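Local coordinates for uncharacterized protein (Silicibacter pomeroyi DSS-3, PDB 2RE3) that is of unknown function but belongs to the DUF1285 family, whose fold of repeated structural motifs has been linked to a possible part in signal transduction, at residues Gly49-Gln54 / Arg65-Ile70; Phe78-Val81 / Lys86-Ile89; Pro143-His146 / Glu152-Ile155; Gly172-Trp177 / Phe183-Val188. All coordinates share one frame; numbering follows the deposited sequence.

Interaction 1 of 4, residues Gly49-Gln54 / Arg65-Ile70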
loop_
_atom_site.group_PDB
_atom_site.type_symbol
_atom_site.label_atom_id
_atom_site.label_comp_id
_atom_site.label_asym_id
_atom_site.label_seq_id
_atom_site.Cartn_x
_atom_site.Cartn_y
_atom_site.Cartn_z
ATOM N N GLY A 49 -0.012 7.579 5.397
ATOM C CA GLY A 49 -0.464 6.398 6.123
ATOM C C GLY A 49 -1.363 6.681 7.307
ATOM O O GLY A 49 -1.928 5.763 7.884
ATOM N N THR A 50 -1.506 7.955 7.648
ATOM C CA THR A 50 -2.293 8.383 8.795
ATOM C C THR A 50 -3.756 8.312 8.439
ATOM O O THR A 50 -4.156 8.747 7.372
ATOM C CB THR A 50 -1.919 9.830 9.207
ATOM O OG1 THR A 50 -0.557 9.812 9.624
ATOM C CG2 THR A 50 -2.816 10.372 10.325
ATOM N N TRP A 51 -4.541 7.727 9.335
ATOM C CA TRP A 51 -5.991 7.627 9.155
ATOM C C TRP A 51 -6.640 8.805 9.857
ATOM O O TRP A 51 -6.245 9.173 10.979
ATOM C CB TRP A 51 -6.505 6.303 9.719
ATOM C CG TRP A 51 -6.236 5.094 8.851
ATOM C CD1 TRP A 51 -5.063 4.760 8.254
ATOM C CD2 TRP A 51 -7.162 4.042 8.526
ATOM N NE1 TRP A 51 -5.197 3.559 7.576
ATOM C CE2 TRP A 51 -6.485 3.117 7.719
ATOM C CE3 TRP A 51 -8.507 3.807 8.831
ATOM C CZ2 TRP A 51 -7.109 1.978 7.209
ATOM C CZ3 TRP A 51 -9.118 2.673 8.320
ATOM C CH2 TRP A 51 -8.420 1.773 7.535
ATOM N N PHE A 52 -7.598 9.437 9.195
ATOM C CA PHE A 52 -8.286 10.580 9.778
ATOM C C PHE A 52 -9.727 10.207 9.891
ATOM O O PHE A 52 -10.261 9.623 8.965
ATOM C CB PHE A 52 -8.178 11.790 8.886
ATOM C CG PHE A 52 -6.834 12.447 8.912
ATOM C CD1 PHE A 52 -5.811 11.989 8.118
ATOM C CD2 PHE A 52 -6.609 13.551 9.689
ATOM C CE1 PHE A 52 -4.579 12.629 8.129
ATOM C CE2 PHE A 52 -5.399 14.167 9.683
ATOM C CZ PHE A 52 -4.386 13.693 8.897
ATOM N N TYR A 53 -10.349 10.526 11.027
ATOM C CA TYR A 53 -11.764 10.247 11.223
ATOM C C TYR A 53 -12.471 11.570 11.559
ATOM O O TYR A 53 -12.121 12.246 12.508
ATOM C CB TYR A 53 -11.957 9.194 12.321
ATOM C CG TYR A 53 -13.401 8.874 12.639
ATOM C CD1 TYR A 53 -14.178 8.133 11.766
ATOM C CD2 TYR A 53 -13.986 9.306 13.817
ATOM C CE1 TYR A 53 -15.521 7.854 12.055
ATOM C CE2 TYR A 53 -15.320 9.032 14.119
ATOM C CZ TYR A 53 -16.080 8.296 13.242
ATOM O OH TYR A 53 -17.396 8.018 13.538
ATOM N N GLN A 54 -13.453 11.955 10.759
ATOM C CA GLN A 54 -14.090 13.245 10.948
ATOM C C GLN A 54 -13.056 14.377 10.992
ATOM O O GLN A 54 -13.269 15.367 11.691
ATOM C CB GLN A 54 -14.891 13.280 12.252
ATOM C CG GLN A 54 -16.005 12.270 12.372
ATOM C CD GLN A 54 -16.462 12.105 13.820
ATOM O OE1 GLN A 54 -15.795 12.594 14.747
ATOM N NE2 GLN A 54 -17.572 11.399 14.026
ATOM N N ARG A 65 -4.475 -1.133 12.291
ATOM C CA ARG A 65 -4.173 -2.473 11.747
ATOM C C ARG A 65 -5.450 -3.283 11.564
ATOM O O ARG A 65 -5.635 -3.982 10.571
ATOM C CB ARG A 65 -3.276 -3.239 12.682
ATOM C CG ARG A 65 -1.802 -3.074 12.450
ATOM C CD ARG A 65 -1.010 -3.959 13.424
ATOM N NE ARG A 65 -0.558 -3.091 14.483
ATOM C CZ ARG A 65 -0.735 -3.272 15.782
ATOM N NH1 ARG A 65 -1.301 -4.358 16.295
ATOM N NH2 ARG A 65 -0.291 -2.344 16.587
ATOM N N LEU A 66 -6.344 -3.125 12.529
ATOM C CA LEU A 66 -7.612 -3.818 12.557
ATOM C C LEU A 66 -8.478 -3.403 11.367
ATOM O O LEU A 66 -8.940 -4.259 10.610
ATOM C CB LEU A 66 -8.322 -3.526 13.897
ATOM C CG LEU A 66 -9.516 -4.386 14.300
ATOM C CD1 LEU A 66 -9.047 -5.830 14.524
ATOM C CD2 LEU A 66 -10.221 -3.838 15.583
ATOM N N PHE A 67 -8.667 -2.099 11.161
ATOM C CA PHE A 67 -9.475 -1.658 10.031
ATOM C C PHE A 67 -8.774 -1.987 8.723
ATOM O O PHE A 67 -9.425 -2.227 7.728
ATOM C CB PHE A 67 -9.777 -0.152 10.077
ATOM C CG PHE A 67 -10.828 0.231 11.054
ATOM C CD1 PHE A 67 -12.100 -0.288 10.965
ATOM C CD2 PHE A 67 -10.563 1.146 12.056
ATOM C CE1 PHE A 67 -13.076 0.076 11.869
ATOM C CE2 PHE A 67 -11.537 1.511 12.954
ATOM C CZ PHE A 67 -12.796 0.964 12.849
ATOM N N SER A 68 -7.449 -1.953 8.716
ATOM C CA SER A 68 -6.692 -2.196 7.492
ATOM C C SER A 68 -6.867 -3.639 7.057
ATOM O O SER A 68 -6.789 -3.925 5.873
ATOM C CB SER A 68 -5.196 -1.898 7.683
ATOM O OG SER A 68 -4.952 -0.493 7.688
ATOM N N SER A 69 -7.087 -4.544 8.020
ATOM C CA SER A 69 -7.318 -5.947 7.698
ATOM C C SER A 69 -8.584 -6.157 6.833
ATOM O O SER A 69 -8.697 -7.189 6.169
ATOM C CB SER A 69 -7.394 -6.816 8.959
ATOM O OG SER A 69 -8.627 -6.686 9.682
ATOM N N ILE A 70 -9.515 -5.201 6.839
ATOM C CA ILE A 70 -10.763 -5.399 6.075
ATOM C C ILE A 70 -10.889 -4.435 4.888
ATOM O O ILE A 70 -11.986 -4.166 4.394
ATOM C CB ILE A 70 -12.022 -5.372 6.989
ATOM C CG1 ILE A 70 -12.105 -4.059 7.805
ATOM C CG2 ILE A 70 -12.025 -6.643 7.857
ATOM C CD1 ILE A 70 -13.492 -3.761 8.386
HETATM O O HOH W 1 -3.703 1.469 6.242
#
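Trp51 reaches from strand 51-53 to helix 61-68 and meets it through the six-membered end of its indole, at Phe67 and Ser68. The backbones stay apart, with 10.0 Å between Trp51 CA and Phe67 CA, a gap the ring bridges. With chi1 at -77°, Trp51 CG lies beside the backbone N and the indole extends toward the helix. Its far corner rests on the first carbon of the phenylalanine: Trp51 CZ3 is 3.4 Å from Phe67 CB, while the Phe67 ring leads away from the strand. Ser68 meets the neighbouring side of the indole, Ser68 OG standing 3.3 Å from Trp51 CZ2. No direct hydrogen bond joins the segments, but one water does: it accepts from Trp51 NE1 at 2.9 Å, in the plane of the indole, and donates to Ser68 OG at 2.7 Å. Ser68 OG is also hydrogen-bonded to Val64 O, one turn back, so the buried hydroxyl has two polar partners. Helix 61-68 packs on the six-stranded mixed sheet through one aromatic side chain: Trp51 packs on Met43 and Ile45 of strand 37-45, Phe67 touches Leu15 and Ala19 of helix 15-21, and Leu80 of strand 77-81 meets both aromatics.

Interaction 2 of 4, residues Phe78-Val81 / Lys86-Ile89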
loop_
_atom_site.group_PDB
_atom_site.type_symbol
_atom_site.label_atom_id
_atom_site.label_comp_id
_atom_site.label_asym_id
_atom_site.label_seq_id
_atom_site.Cartn_x
_atom_site.Cartn_y
_atom_site.Cartn_z
ATOM N N PHE A 78 -12.110 2.383 -2.513
ATOM C CA PHE A 78 -11.784 1.570 -1.361
ATOM C C PHE A 78 -12.909 1.482 -0.316
ATOM O O PHE A 78 -13.620 2.459 -0.036
ATOM C CB PHE A 78 -10.516 2.106 -0.721
ATOM C CG PHE A 78 -9.326 2.088 -1.635
ATOM C CD1 PHE A 78 -9.053 3.167 -2.450
ATOM C CD2 PHE A 78 -8.491 0.998 -1.673
ATOM C CE1 PHE A 78 -7.964 3.146 -3.286
ATOM C CE2 PHE A 78 -7.424 0.954 -2.506
ATOM C CZ PHE A 78 -7.146 2.030 -3.326
ATOM N N TYR A 79 -13.042 0.287 0.255
ATOM C CA TYR A 79 -14.087 -0.015 1.211
ATOM C C TYR A 79 -13.499 -0.734 2.419
ATOM O O TYR A 79 -12.386 -1.244 2.352
ATOM C CB TYR A 79 -15.156 -0.892 0.553
ATOM C CG TYR A 79 -15.731 -0.233 -0.659
ATOM C CD1 TYR A 79 -15.099 -0.336 -1.883
ATOM C CD2 TYR A 79 -16.875 0.542 -0.578
ATOM C CE1 TYR A 79 -15.605 0.261 -3.000
ATOM C CE2 TYR A 79 -17.376 1.187 -1.707
ATOM C CZ TYR A 79 -16.721 1.027 -2.910
ATOM O OH TYR A 79 -17.179 1.628 -4.034
ATOM N N LEU A 80 -14.232 -0.705 3.526
ATOM C CA LEU A 80 -14.003 -1.619 4.651
ATOM C C LEU A 80 -15.175 -2.572 4.585
ATOM O O LEU A 80 -16.315 -2.140 4.577
ATOM C CB LEU A 80 -13.980 -0.869 6.001
ATOM C CG LEU A 80 -13.025 0.331 5.994
ATOM C CD1 LEU A 80 -13.137 1.074 7.259
ATOM C CD2 LEU A 80 -11.588 -0.109 5.743
ATOM N N VAL A 81 -14.885 -3.859 4.513
ATOM C CA VAL A 81 -15.890 -4.863 4.223
ATOM C C VAL A 81 -15.814 -5.995 5.229
ATOM O O VAL A 81 -14.760 -6.553 5.464
ATOM C CB VAL A 81 -15.670 -5.410 2.813
ATOM C CG1 VAL A 81 -16.725 -6.468 2.443
ATOM C CG2 VAL A 81 -15.677 -4.240 1.823
ATOM N N LYS A 86 -20.505 -3.129 4.233
ATOM C CA LYS A 86 -19.472 -2.494 3.417
ATOM C C LYS A 86 -19.593 -0.962 3.479
ATOM O O LYS A 86 -20.646 -0.417 3.117
ATOM C CB LYS A 86 -19.615 -2.931 1.961
ATOM C CG LYS A 86 -19.054 -1.957 0.935
ATOM C CD LYS A 86 -18.710 -2.600 -0.427
ATOM C CE LYS A 86 -19.878 -2.571 -1.421
ATOM N NZ LYS A 86 -19.426 -2.882 -2.833
ATOM N N VAL A 87 -18.518 -0.273 3.882
ATOM C CA VAL A 87 -18.506 1.167 3.889
ATOM C C VAL A 87 -17.372 1.734 3.061
ATOM O O VAL A 87 -16.261 1.190 3.016
ATOM C CB VAL A 87 -18.422 1.715 5.311
ATOM C CG1 VAL A 87 -19.704 1.409 6.061
ATOM C CG2 VAL A 87 -17.205 1.170 6.048
ATOM N N GLY A 88 -17.647 2.854 2.413
ATOM C CA GLY A 88 -16.649 3.534 1.602
ATOM C C GLY A 88 -15.699 4.425 2.408
ATOM O O GLY A 88 -16.145 5.150 3.291
ATOM N N ILE A 89 -14.391 4.353 2.110
ATOM C CA ILE A 89 -13.428 5.309 2.659
ATOM C C ILE A 89 -12.708 6.049 1.549
ATOM O O ILE A 89 -12.766 5.661 0.401
ATOM C CB ILE A 89 -12.394 4.664 3.627
ATOM C CG1 ILE A 89 -11.469 3.714 2.907
ATOM C CG2 ILE A 89 -13.085 3.896 4.704
ATOM C CD1 ILE A 89 -10.274 3.408 3.735
#
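Lys86 lies across the ring of Tyr79 on one face of an antiparallel strand pair, and its side chain can be followed atom by atom. Lys86 CB is next to Val81 CG2, at 4.2 Å. With chi1 at 155°, CG swings away from the backbone N, and Lys86 CG comes to 3.6 Å from Tyr79 CD2. CD continues along the ring, also meeting Tyr79 CD2, and touches Val81 CG2 on the way. A bend at chi3 (90°) then turns the chain so that its end stands over the ring, with Lys86 NZ 4.7 Å from the Tyr79 ring centroid and 9° off the ring normal, a cation-pi contact. The same ammonium forms a salt bridge with Glu74, while Tyr79 OH is hydrogen-bonded to Arg77. The two strands form a beta hairpin, 77-81 with 86-91, inside a six-stranded mixed sheet, where strand 37-45 flanks one member and strand 71-74 the other. Leu80 and Val87 are a hydrogen-bonded pair: Leu80 N gives to Val87 O at 2.8 Å, and Val87 N returns a bond to Leu80 O at 3.0 Å. Tyr79 faces Gly88 in a non-hydrogen-bonded pair, where the bare Gly88 CA sits 3.7 Å from Tyr79 CD2. On the other face Leu80 crosses Ile89 at about a right angle, Leu80 CG meeting Ile89 CG2 at 3.8 Å.

Interaction 3 of 4, residues Pro143-His146 / Glu152-Ile155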
loop_
_atom_site.group_PDB
_atom_site.type_symbol
_atom_site.label_atom_id
_atom_site.label_comp_id
_atom_site.label_asym_id
_atom_site.label_seq_id
_atom_site.Cartn_x
_atom_site.Cartn_y
_atom_site.Cartn_z
ATOM N N PRO A 143 7.188 5.716 -6.414
ATOM C CA PRO A 143 6.935 4.346 -6.790
ATOM C C PRO A 143 6.092 3.612 -5.736
ATOM O O PRO A 143 6.166 3.921 -4.548
ATOM C CB PRO A 143 8.341 3.758 -6.840
ATOM C CG PRO A 143 9.087 4.485 -5.786
ATOM C CD PRO A 143 8.358 5.812 -5.536
ATOM N N TYR A 144 5.325 2.629 -6.189
ATOM C CA TYR A 144 4.505 1.799 -5.322
ATOM C C TYR A 144 4.920 0.351 -5.406
ATOM O O TYR A 144 5.619 -0.036 -6.343
ATOM C CB TYR A 144 3.065 1.906 -5.754
ATOM C CG TYR A 144 2.535 3.327 -5.793
ATOM C CD1 TYR A 144 2.801 4.153 -6.869
ATOM C CD2 TYR A 144 1.736 3.836 -4.758
ATOM C CE1 TYR A 144 2.288 5.444 -6.946
ATOM C CE2 TYR A 144 1.211 5.139 -4.823
ATOM C CZ TYR A 144 1.503 5.931 -5.937
ATOM O OH TYR A 144 1.033 7.201 -6.050
ATOM N N VAL A 145 4.490 -0.446 -4.425
ATOM C CA VAL A 145 4.569 -1.911 -4.500
ATOM C C VAL A 145 3.235 -2.536 -4.073
ATOM O O VAL A 145 2.573 -2.076 -3.144
ATOM C CB VAL A 145 5.727 -2.490 -3.666
ATOM C CG1 VAL A 145 5.619 -2.125 -2.187
ATOM C CG2 VAL A 145 5.763 -3.996 -3.795
ATOM N N HIS A 146 2.824 -3.560 -4.801
ATOM C CA HIS A 146 1.584 -4.263 -4.513
ATOM C C HIS A 146 1.767 -5.109 -3.262
ATOM O O HIS A 146 2.802 -5.777 -3.088
ATOM C CB HIS A 146 1.229 -5.143 -5.710
ATOM C CG HIS A 146 -0.014 -5.966 -5.557
ATOM N ND1 HIS A 146 0.020 -7.271 -5.129
ATOM C CD2 HIS A 146 -1.309 -5.704 -5.862
ATOM C CE1 HIS A 146 -1.207 -7.771 -5.140
ATOM N NE2 HIS A 146 -2.033 -6.844 -5.583
ATOM N N GLU A 152 -2.026 -1.254 -2.751
ATOM C CA GLU A 152 -0.650 -0.943 -2.934
ATOM C C GLU A 152 -0.099 -0.133 -1.779
ATOM O O GLU A 152 -0.841 0.547 -1.096
ATOM C CB GLU A 152 -0.472 -0.147 -4.205
ATOM C CG GLU A 152 -0.634 -0.952 -5.452
ATOM C CD GLU A 152 -0.369 -0.112 -6.679
ATOM O OE1 GLU A 152 -1.025 0.940 -6.821
ATOM O OE2 GLU A 152 0.507 -0.501 -7.476
ATOM N N ALA A 153 1.224 -0.224 -1.604
ATOM C CA ALA A 153 1.969 0.598 -0.681
ATOM C C ALA A 153 2.826 1.650 -1.448
ATOM O O ALA A 153 3.598 1.320 -2.368
ATOM C CB ALA A 153 2.858 -0.287 0.174
ATOM N N LEU A 154 2.697 2.910 -1.059
ATOM C CA LEU A 154 3.610 3.947 -1.522
ATOM C C LEU A 154 4.929 3.755 -0.789
ATOM O O LEU A 154 4.945 3.677 0.442
ATOM C CB LEU A 154 3.066 5.336 -1.219
ATOM C CG LEU A 154 3.901 6.507 -1.707
ATOM C CD1 LEU A 154 3.907 6.555 -3.231
ATOM C CD2 LEU A 154 3.345 7.808 -1.126
ATOM N N ILE A 155 6.025 3.686 -1.548
ATOM C CA ILE A 155 7.350 3.471 -0.962
ATOM C C ILE A 155 7.850 4.808 -0.399
ATOM O O ILE A 155 7.930 5.776 -1.138
ATOM C CB ILE A 155 8.323 2.875 -2.026
ATOM C CG1 ILE A 155 7.856 1.481 -2.443
ATOM C CG2 ILE A 155 9.726 2.744 -1.499
ATOM C CD1 ILE A 155 8.404 1.057 -3.765
#
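Leu154 sets one methyl over the face of the Tyr144 ring, in the tightly packed part of this strand pair. Leu154 CD1 is 3.8 Å from the ring centroid and 24° off its normal, a CH-pi contact displaced toward the rim, with Tyr144 CE2 closest at 3.4 Å. Leu154 CG lies beside its carbonyl carbon (chi1 -178°), from where CD1 extends over the ring. At the same end, Pro143 crosses Ile155 at about a right angle, Pro143 CG lying 4.0 Å from Ile155 CD1, and Ile155 N bonds to Pro143 O at 3.0 Å. The segments belong to a beta hairpin, strands 144-148 and 151-155, in a six-stranded mixed sheet whose strand 96-104 lies beside 151-155. Val145 and Ala153 make its hydrogen-bonded pair here, Ala153 N reaching Val145 O at 2.8 Å with a nearly straight angle of 178°. Replacing Tyr144 by an alanine would probably leave Leu154 CD1 without the ring it lies over and Asp93 without the hydroxyl that bonds to it. Toward the partly exposed end, contacts thin out. Glu152 CG comes no nearer than 4.1 Å to His146 CA, and its carboxylate only brushes the tyrosine, Glu152 OE2 being 3.9 Å from Tyr144 CB. The polar ends there find partners beyond the two segments: Glu152 in a salt bridge with Arg131, His146 hydrogen-bonded through ND1 to Asn128 and through NE2 to Gly150 N.

Interaction 4 of 4, residues Gly172-Trp177 / Phe183-Val188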
loop_
_atom_site.group_PDB
_atom_site.type_symbol
_atom_site.label_atom_id
_atom_site.label_comp_id
_atom_site.label_asym_id
_atom_site.label_seq_id
_atom_site.Cartn_x
_atom_site.Cartn_y
_atom_site.Cartn_z
ATOM N N GLY A 172 17.568 0.538 -21.380
ATOM C CA GLY A 172 17.215 1.956 -21.424
ATOM C C GLY A 172 16.603 2.506 -20.165
ATOM O O GLY A 172 16.379 3.719 -20.058
ATOM N N TRP A 173 16.329 1.618 -19.208
ATOM C CA TRP A 173 15.568 1.977 -18.022
ATOM C C TRP A 173 16.374 1.670 -16.781
ATOM O O TRP A 173 17.005 0.616 -16.698
ATOM C CB TRP A 173 14.237 1.190 -17.956
ATOM C CG TRP A 173 13.263 1.560 -19.029
ATOM C CD1 TRP A 173 13.185 1.021 -20.277
ATOM C CD2 TRP A 173 12.262 2.586 -18.967
ATOM N NE1 TRP A 173 12.199 1.643 -20.994
ATOM C CE2 TRP A 173 11.617 2.611 -20.217
ATOM C CE3 TRP A 173 11.872 3.503 -17.988
ATOM C CZ2 TRP A 173 10.574 3.511 -20.513
ATOM C CZ3 TRP A 173 10.829 4.394 -18.265
ATOM C CH2 TRP A 173 10.187 4.386 -19.522
ATOM N N PHE A 174 16.317 2.586 -15.813
ATOM C CA PHE A 174 16.805 2.340 -14.475
ATOM C C PHE A 174 15.688 1.731 -13.663
ATOM O O PHE A 174 14.579 2.207 -13.704
ATOM C CB PHE A 174 17.256 3.641 -13.830
ATOM C CG PHE A 174 17.656 3.483 -12.410
ATOM C CD1 PHE A 174 18.955 3.131 -12.082
ATOM C CD2 PHE A 174 16.722 3.645 -11.400
ATOM C CE1 PHE A 174 19.324 2.939 -10.771
ATOM C CE2 PHE A 174 17.079 3.479 -10.087
ATOM C CZ PHE A 174 18.401 3.127 -9.765
ATOM N N GLY A 175 15.972 0.681 -12.916
ATOM C CA GLY A 175 14.922 0.026 -12.130
ATOM C C GLY A 175 15.430 -1.006 -11.149
ATOM O O GLY A 175 16.630 -1.021 -10.789
ATOM N N LEU A 176 14.528 -1.892 -10.732
ATOM C CA LEU A 176 14.811 -2.855 -9.649
ATOM C C LEU A 176 14.530 -4.285 -10.080
ATOM O O LEU A 176 13.489 -4.559 -10.655
ATOM C CB LEU A 176 14.005 -2.491 -8.389
ATOM C CG LEU A 176 14.454 -1.172 -7.729
ATOM C CD1 LEU A 176 13.468 -0.745 -6.706
ATOM C CD2 LEU A 176 15.809 -1.326 -7.117
ATOM N N TRP A 177 15.511 -5.165 -9.874
ATOM C CA TRP A 177 15.315 -6.591 -10.000
ATOM C C TRP A 177 14.786 -7.104 -8.687
ATOM O O TRP A 177 15.367 -6.817 -7.653
ATOM C CB TRP A 177 16.629 -7.294 -10.289
ATOM C CG TRP A 177 17.057 -7.195 -11.717
ATOM C CD1 TRP A 177 17.933 -6.297 -12.245
ATOM C CD2 TRP A 177 16.617 -8.011 -12.795
ATOM N NE1 TRP A 177 18.070 -6.501 -13.587
ATOM C CE2 TRP A 177 17.267 -7.547 -13.960
ATOM C CE3 TRP A 177 15.737 -9.096 -12.895
ATOM C CZ2 TRP A 177 17.088 -8.145 -15.218
ATOM C CZ3 TRP A 177 15.554 -9.699 -14.151
ATOM C CH2 TRP A 177 16.231 -9.216 -15.294
ATOM N N PHE A 183 11.696 -4.327 -12.797
ATOM C CA PHE A 183 10.711 -3.266 -12.711
ATOM C C PHE A 183 11.306 -1.905 -13.029
ATOM O O PHE A 183 12.063 -1.331 -12.239
ATOM C CB PHE A 183 10.085 -3.306 -11.344
ATOM C CG PHE A 183 9.494 -4.632 -11.029
ATOM C CD1 PHE A 183 8.238 -4.965 -11.504
ATOM C CD2 PHE A 183 10.230 -5.589 -10.331
ATOM C CE1 PHE A 183 7.714 -6.231 -11.266
ATOM C CE2 PHE A 183 9.689 -6.855 -10.070
ATOM C CZ PHE A 183 8.439 -7.168 -10.515
ATOM N N PRO A 184 10.971 -1.390 -14.209
ATOM C CA PRO A 184 11.461 -0.092 -14.571
ATOM C C PRO A 184 10.864 0.976 -13.702
ATOM O O PRO A 184 9.681 0.909 -13.331
ATOM C CB PRO A 184 10.992 0.084 -16.017
ATOM C CG PRO A 184 10.655 -1.286 -16.512
ATOM C CD PRO A 184 10.165 -1.996 -15.277
ATOM N N LEU A 185 11.695 1.968 -13.421
ATOM C CA LEU A 185 11.361 3.074 -12.558
ATOM C C LEU A 185 11.475 4.435 -13.262
ATOM O O LEU A 185 10.760 5.369 -12.914
ATOM C CB LEU A 185 12.289 3.066 -11.343
ATOM C CG LEU A 185 12.027 2.149 -10.158
ATOM C CD1 LEU A 185 12.918 2.584 -8.986
ATOM C CD2 LEU A 185 10.560 2.159 -9.764
HETATM N N MSE A 186 12.413 4.572 -14.203
HETATM C CA MSE A 186 12.627 5.834 -14.917
HETATM C C MSE A 186 13.638 5.575 -16.035
HETATM O O MSE A 186 14.362 4.592 -15.999
HETATM C CB MSE A 186 13.120 6.924 -13.949
HETATM C CG MSE A 186 14.655 6.988 -13.783
HETATM SE SE MSE A 186 15.341 7.813 -12.147
HETATM C CE MSE A 186 14.514 6.518 -10.943
ATOM N N THR A 187 13.696 6.462 -17.022
ATOM C CA THR A 187 14.615 6.297 -18.151
ATOM C C THR A 187 16.038 6.536 -17.675
ATOM O O THR A 187 16.264 7.178 -16.643
ATOM C CB THR A 187 14.293 7.262 -19.335
ATOM O OG1 THR A 187 14.611 8.618 -18.980
ATOM C CG2 THR A 187 12.829 7.158 -19.769
ATOM N N VAL A 188 17.001 6.009 -18.421
ATOM C CA VAL A 188 18.415 6.291 -18.156
ATOM C C VAL A 188 18.652 7.805 -18.135
ATOM O O VAL A 188 19.229 8.329 -17.184
ATOM C CB VAL A 188 19.348 5.554 -19.164
ATOM C CG1 VAL A 188 20.734 6.163 -19.186
ATOM C CG2 VAL A 188 19.417 4.081 -18.800
#
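Phe174 O is gripped by two successive backbone amides, Leu185 N at 2.9 Å and Met186 N at 3.2 Å, both in the carbonyl plane. This doubled bond marks a classic beta bulge, with Leu185 and Met186 both facing Phe174. Phe174 N returns a 2.8 Å bond to Met186 O. Beyond the bulge the register has moved by one residue, so that Gly175 pairs with Pro184. A side chain on Gly175 would run into Phe183 O and Pro184 CA, which suits glycine to the position. The hairpin of strands 173-178 and 181-185 belongs to a three-stranded antiparallel sheet, and its second strand turns a corner at Met186 toward helix 188-192, where Thr187 is the N-cap. Trp173 follows that corner: Trp173 CE3 is 3.4 Å from Met186 C, and Thr187 CG2 lies over one face of the indole, 4.0 Å from the centroid of its six-membered ring in a CH-pi contact. On the strand side, Pro184 CB meets Trp173 CB at 3.9 Å and also approaches the indole. Exchanging Trp173 for a serine would probably leave the Thr187 methyl without its aromatic surface and a gap where the indole lay against Pro184. Phe174 and Met186, a selenomethionine, run side by side: Met186 CE is 3.7 Å from Phe174 CD2, the selenium makes an oblique Met-aromatic contact with the ring, and both touch Leu191 of helix 188-192.

In the fold
Interactions 1 and 2 belong to the N-terminal family region and meet directly: Ile70 O is 2.9 Å from Val81 N, a probable hydrogen bond, and Leu80 packs on Trp51. Interactions 1 and 3 are buried, 2 and 4 only partly so. Interaction 3 sits in the second six-stranded sheet, whose strand order, 3-2-1-6-5-4, repeats that of the first; interactions 2 and 3 thus join the same fifth and sixth strands of each. Interaction 4, about 33 Å from interaction 1 between centres, touches interaction 3 through Pro143 and Leu185. Chemistry follows place: water-bridged helix-to-sheet packing in 1, regular pairing with cation-pi or CH-pi contacts in 2 and 3, a bulged hairpin in 4.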